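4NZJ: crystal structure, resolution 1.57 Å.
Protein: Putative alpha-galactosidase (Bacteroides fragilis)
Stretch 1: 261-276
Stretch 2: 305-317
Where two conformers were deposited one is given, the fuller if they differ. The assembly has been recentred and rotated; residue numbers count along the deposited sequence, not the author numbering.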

# COMPACT_ATOMS: atom_id res chain seq x y z
N PRO A 261 13.29 -9.99 -8.97
CA PRO A 261 13.43 -8.55 -8.69
C PRO A 261 13.74 -8.24 -7.23
O PRO A 261 14.31 -7.19 -6.92
CB PRO A 261 12.07 -7.98 -9.09
CG PRO A 261 11.14 -9.13 -8.92
CD PRO A 261 11.92 -10.31 -9.41
N TRP A 262 13.35 -9.12 -6.33
CA TRP A 262 13.70 -8.97 -4.91
C TRP A 262 15.21 -8.90 -4.68
O TRP A 262 15.64 -8.38 -3.65
CB TRP A 262 13.07 -10.06 -4.05
CG TRP A 262 13.17 -11.45 -4.61
CD1 TRP A 262 14.14 -12.37 -4.35
CD2 TRP A 262 12.24 -12.09 -5.50
NE1 TRP A 262 13.88 -13.54 -5.03
CE2 TRP A 262 12.73 -13.39 -5.75
CE3 TRP A 262 11.06 -11.68 -6.12
CZ2 TRP A 262 12.06 -14.29 -6.59
CZ3 TRP A 262 10.40 -12.57 -6.95
CH2 TRP A 262 10.90 -13.86 -7.18
N LYS A 263 16.01 -9.39 -5.63
CA LYS A 263 17.48 -9.34 -5.52
C LYS A 263 18.12 -8.08 -6.12
O LYS A 263 19.29 -7.83 -5.88
CB LYS A 263 18.09 -10.58 -6.17
CG LYS A 263 17.64 -11.85 -5.48
CD LYS A 263 18.39 -13.09 -5.92
CE LYS A 263 18.07 -14.24 -4.99
NZ LYS A 263 18.56 -15.55 -5.50
N TRP A 264 17.37 -7.30 -6.90
CA TRP A 264 17.95 -6.14 -7.58
C TRP A 264 17.10 -4.87 -7.68
O TRP A 264 17.64 -3.80 -7.99
CB TRP A 264 18.42 -6.53 -8.99
CG TRP A 264 17.35 -7.13 -9.87
CD1 TRP A 264 17.16 -8.47 -10.12
CD2 TRP A 264 16.36 -6.43 -10.64
NE1 TRP A 264 16.11 -8.63 -10.99
CE2 TRP A 264 15.60 -7.41 -11.33
CE3 TRP A 264 16.04 -5.08 -10.82
CZ2 TRP A 264 14.54 -7.07 -12.17
CZ3 TRP A 264 14.98 -4.75 -11.66
CH2 TRP A 264 14.24 -5.75 -12.32
N ALA A 265 15.79 -4.95 -7.47
CA ALA A 265 14.92 -3.80 -7.75
C ALA A 265 15.24 -2.62 -6.85
O ALA A 265 15.30 -1.48 -7.31
CB ALA A 265 13.45 -4.18 -7.65
N LYS A 266 15.46 -2.88 -5.56
CA LYS A 266 15.77 -1.79 -4.64
C LYS A 266 17.09 -1.13 -5.02
O LYS A 266 17.23 0.10 -4.97
CB LYS A 266 15.83 -2.29 -3.19
CG LYS A 266 15.81 -1.14 -2.20
CD LYS A 266 15.93 -1.61 -0.76
CE LYS A 266 15.82 -0.43 0.19
NZ LYS A 266 15.95 -0.85 1.61
N GLN A 267 18.04 -1.95 -5.43
CA GLN A 267 19.37 -1.50 -5.80
C GLN A 267 19.39 -0.57 -7.02
O GLN A 267 20.25 0.31 -7.11
CB GLN A 267 20.27 -2.73 -6.01
CG GLN A 267 20.55 -3.52 -4.73
CD GLN A 267 19.49 -4.56 -4.33
OE1 GLN A 267 18.34 -4.56 -4.79
NE2 GLN A 267 19.89 -5.47 -3.44
N VAL A 268 18.43 -0.74 -7.95
CA VAL A 268 18.34 0.12 -9.13
C VAL A 268 17.37 1.29 -8.95
O VAL A 268 17.13 2.05 -9.89
CB VAL A 268 17.97 -0.67 -10.41
CG1 VAL A 268 18.96 -1.80 -10.65
CG2 VAL A 268 16.54 -1.22 -10.35
N GLY A 269 16.80 1.42 -7.75
CA GLY A 269 15.98 2.57 -7.39
C GLY A 269 14.52 2.30 -7.08
O GLY A 269 13.77 3.22 -6.73
N GLY A 270 14.09 1.04 -7.20
CA GLY A 270 12.70 0.69 -6.95
C GLY A 270 12.34 0.75 -5.48
O GLY A 270 13.17 0.48 -4.62
N HIS A 271 11.09 1.12 -5.19
CA HIS A 271 10.57 1.12 -3.82
C HIS A 271 9.62 -0.04 -3.56
O HIS A 271 9.33 -0.36 -2.41
CB HIS A 271 9.89 2.44 -3.52
CG HIS A 271 10.80 3.61 -3.71
ND1 HIS A 271 10.73 4.44 -4.80
CD2 HIS A 271 11.85 4.04 -2.98
CE1 HIS A 271 11.68 5.35 -4.72
NE2 HIS A 271 12.38 5.13 -3.63
N LEU A 272 9.14 -0.66 -4.63
CA LEU A 272 8.35 -1.87 -4.54
C LEU A 272 8.48 -2.59 -5.86
O LEU A 272 8.76 -1.97 -6.89
CB LEU A 272 6.88 -1.59 -4.23
CG LEU A 272 6.05 -0.70 -5.18
CD1 LEU A 272 4.56 -0.94 -5.01
CD2 LEU A 272 6.36 0.77 -4.97
N TRP A 273 8.28 -3.90 -5.84
CA TRP A 273 8.45 -4.72 -7.04
C TRP A 273 7.49 -5.89 -7.01
O TRP A 273 7.33 -6.56 -5.99
CB TRP A 273 9.89 -5.23 -7.16
CG TRP A 273 10.41 -5.76 -5.87
CD1 TRP A 273 10.25 -7.03 -5.38
CD2 TRP A 273 11.14 -5.04 -4.88
NE1 TRP A 273 10.85 -7.14 -4.15
CE2 TRP A 273 11.40 -5.93 -3.82
CE3 TRP A 273 11.60 -3.72 -4.79
CZ2 TRP A 273 12.11 -5.54 -2.68
CZ3 TRP A 273 12.30 -3.33 -3.65
CH2 TRP A 273 12.56 -4.25 -2.61
N ARG A 274 6.84 -6.13 -8.14
CA ARG A 274 5.94 -7.26 -8.27
C ARG A 274 6.73 -8.57 -8.15
O ARG A 274 7.78 -8.74 -8.77
CB ARG A 274 5.17 -7.16 -9.58
CG ARG A 274 4.10 -6.07 -9.57
CD ARG A 274 2.81 -6.54 -8.90
NE ARG A 274 2.33 -7.69 -9.65
CZ ARG A 274 1.68 -7.63 -10.81
NH1 ARG A 274 1.30 -6.46 -11.34
NH2 ARG A 274 1.37 -8.75 -11.44
N VAL A 275 6.21 -9.49 -7.33
CA VAL A 275 6.86 -10.78 -7.12
C VAL A 275 6.22 -11.91 -7.94
O VAL A 275 6.74 -13.02 -7.95
CB VAL A 275 6.88 -11.20 -5.63
CG1 VAL A 275 7.67 -10.19 -4.81
CG2 VAL A 275 5.48 -11.39 -5.07
N SER A 276 5.13 -11.60 -8.64
CA SER A 276 4.36 -12.62 -9.34
C SER A 276 3.60 -12.05 -10.52
O SER A 276 3.52 -10.84 -10.70
CB SER A 276 3.34 -13.23 -8.37
OG SER A 276 2.26 -12.33 -8.11
N PRO A 305 8.57 -17.11 1.06
CA PRO A 305 10.02 -17.19 1.34
C PRO A 305 10.82 -15.91 1.06
O PRO A 305 12.05 -15.94 1.15
CB PRO A 305 10.48 -18.33 0.42
CG PRO A 305 9.54 -18.29 -0.73
CD PRO A 305 8.21 -17.87 -0.16
N LEU A 306 10.15 -14.81 0.75
CA LEU A 306 10.84 -13.58 0.33
C LEU A 306 10.97 -12.49 1.40
O LEU A 306 11.40 -11.38 1.09
CB LEU A 306 10.12 -13.00 -0.89
CG LEU A 306 9.97 -13.96 -2.07
CD1 LEU A 306 9.25 -13.25 -3.21
CD2 LEU A 306 11.31 -14.51 -2.53
N SER A 307 10.67 -12.82 2.66
CA SER A 307 10.65 -11.82 3.72
C SER A 307 11.98 -11.07 3.88
O SER A 307 11.98 -9.87 4.15
CB SER A 307 10.25 -12.47 5.05
OG SER A 307 11.11 -13.54 5.39
N GLU A 308 13.10 -11.76 3.71
CA GLU A 308 14.42 -11.12 3.92
C GLU A 308 14.70 -9.95 2.98
O GLU A 308 15.54 -9.11 3.27
CB GLU A 308 15.54 -12.16 3.81
CG GLU A 308 15.95 -12.49 2.38
CD GLU A 308 16.85 -13.72 2.29
OE1 GLU A 308 16.33 -14.86 2.41
OE2 GLU A 308 18.07 -13.54 2.09
N TYR A 309 14.02 -9.91 1.84
CA TYR A 309 14.28 -8.89 0.83
C TYR A 309 13.45 -7.62 1.02
O TYR A 309 13.66 -6.64 0.31
CB TYR A 309 14.02 -9.48 -0.56
CG TYR A 309 14.82 -10.72 -0.82
CD1 TYR A 309 16.18 -10.65 -1.10
CD2 TYR A 309 14.23 -11.98 -0.77
CE1 TYR A 309 16.93 -11.79 -1.33
CE2 TYR A 309 14.97 -13.13 -1.01
CZ TYR A 309 16.31 -13.03 -1.28
OH TYR A 309 17.06 -14.17 -1.52
N ALA A 310 12.51 -7.65 1.96
CA ALA A 310 11.59 -6.54 2.17
C ALA A 310 11.96 -5.73 3.40
O ALA A 310 12.56 -6.23 4.34
CB ALA A 310 10.16 -7.06 2.31
N GLY A 311 11.55 -4.47 3.38
CA GLY A 311 11.76 -3.57 4.49
C GLY A 311 11.47 -2.14 4.07
O GLY A 311 11.07 -1.88 2.94
N PRO A 312 11.69 -1.20 4.99
CA PRO A 312 11.46 0.20 4.67
C PRO A 312 12.11 0.59 3.34
O PRO A 312 13.28 0.27 3.10
CB PRO A 312 12.10 0.94 5.84
CG PRO A 312 11.97 -0.02 6.98
CD PRO A 312 12.19 -1.37 6.37
N SER A 313 11.33 1.24 2.49
CA SER A 313 11.78 1.74 1.18
C SER A 313 12.03 0.65 0.14
O SER A 313 12.64 0.92 -0.89
CB SER A 313 13.00 2.65 1.33
OG SER A 313 12.81 3.62 2.35
N GLY A 314 11.53 -0.56 0.37
CA GLY A 314 11.72 -1.66 -0.57
C GLY A 314 10.81 -2.82 -0.23
O GLY A 314 11.19 -3.68 0.55
N TRP A 315 9.62 -2.83 -0.83
CA TRP A 315 8.57 -3.79 -0.49
C TRP A 315 8.33 -4.83 -1.58
O TRP A 315 8.34 -4.52 -2.78
CB TRP A 315 7.27 -3.03 -0.20
CG TRP A 315 7.46 -1.91 0.75
CD1 TRP A 315 7.51 -0.58 0.45
CD2 TRP A 315 7.68 -2.01 2.16
NE1 TRP A 315 7.72 0.16 1.60
CE2 TRP A 315 7.84 -0.70 2.66
CE3 TRP A 315 7.76 -3.08 3.06
CZ2 TRP A 315 8.07 -0.43 4.01
CZ3 TRP A 315 7.99 -2.82 4.41
CH2 TRP A 315 8.14 -1.50 4.87
N ASN A 316 8.09 -6.07 -1.16
CA ASN A 316 7.59 -7.10 -2.06
C ASN A 316 6.12 -6.78 -2.36
O ASN A 316 5.33 -6.60 -1.43
CB ASN A 316 7.68 -8.49 -1.44
CG ASN A 316 9.10 -9.00 -1.33
OD1 ASN A 316 9.87 -8.97 -2.29
ND2 ASN A 316 9.45 -9.50 -0.14
N ASP A 317 5.77 -6.75 -3.63
CA ASP A 317 4.42 -6.38 -4.06
C ASP A 317 3.68 -7.63 -4.58
O ASP A 317 3.98 -8.12 -5.66
CB ASP A 317 4.52 -5.30 -5.14
CG ASP A 317 3.18 -4.82 -5.66
OD1 ASP A 317 2.11 -5.26 -5.17
OD2 ASP A 317 3.21 -3.97 -6.59
O HOH W 1 3.00 -9.61 -7.74

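What forms the apolar centre of the contact? Leu306, buried and pointing toward the other stretch, sets its CD2 over one face of the Trp262 indole, 3.7 Å from CE2 of Trp262. CD1 of Leu306 lies between two partners, 3.8 Å from CG1 of Val275 and 3.8 Å from CE3 of Trp262, so the buried leucine packs against both with purely apolar atoms. On the Tyr309 side, CD1 of Trp262 sits over the phenol ring, 3.5 Å from CE2 of Tyr309, with the ring planes inclined at 48°.

How does Trp273 fit in? Trp273 and Asn316 share one face of the sheet, and the indole NE1 of Trp273 donates a hydrogen bond to OD1 of Asn316 at 2.8 Å. The amide suits this position because its other end is a donor: ND2 of Asn316 bonds to O of Leu306 at 3.0 Å, tying the strand to the apolar cluster. The indole also reaches Gly314, where CH2 of Trp273 is 3.3 Å from C of Gly314; a CB there would crowd the ring and clash with CD of Lys266.

What joins the backbones? Strands 272-274 and 315-317 run parallel, so the hydrogen bonds alternate: N of Trp315 to O of His271 (2.9 Å), N of Trp273 to O of Trp315 (3.1 Å), N of Asp317 to O of Trp273 (2.8 Å) and N of Val275 to O of Asp317 (3.1 Å). Leu272, Arg274, Trp315 and Asp317 occupy the opposite face from Trp273.

What closes the polar edge? A water accepts from NE of Arg274 (2.8 Å) and donates to O of Asp317 (2.7 Å) and OG of Ser276 (2.8 Å), bridging the strand ends. Elsewhere along the contact, exposed Lys266 extends all-t, letting NZ of Lys266 bond to O of Pro312 at 3.3 Å.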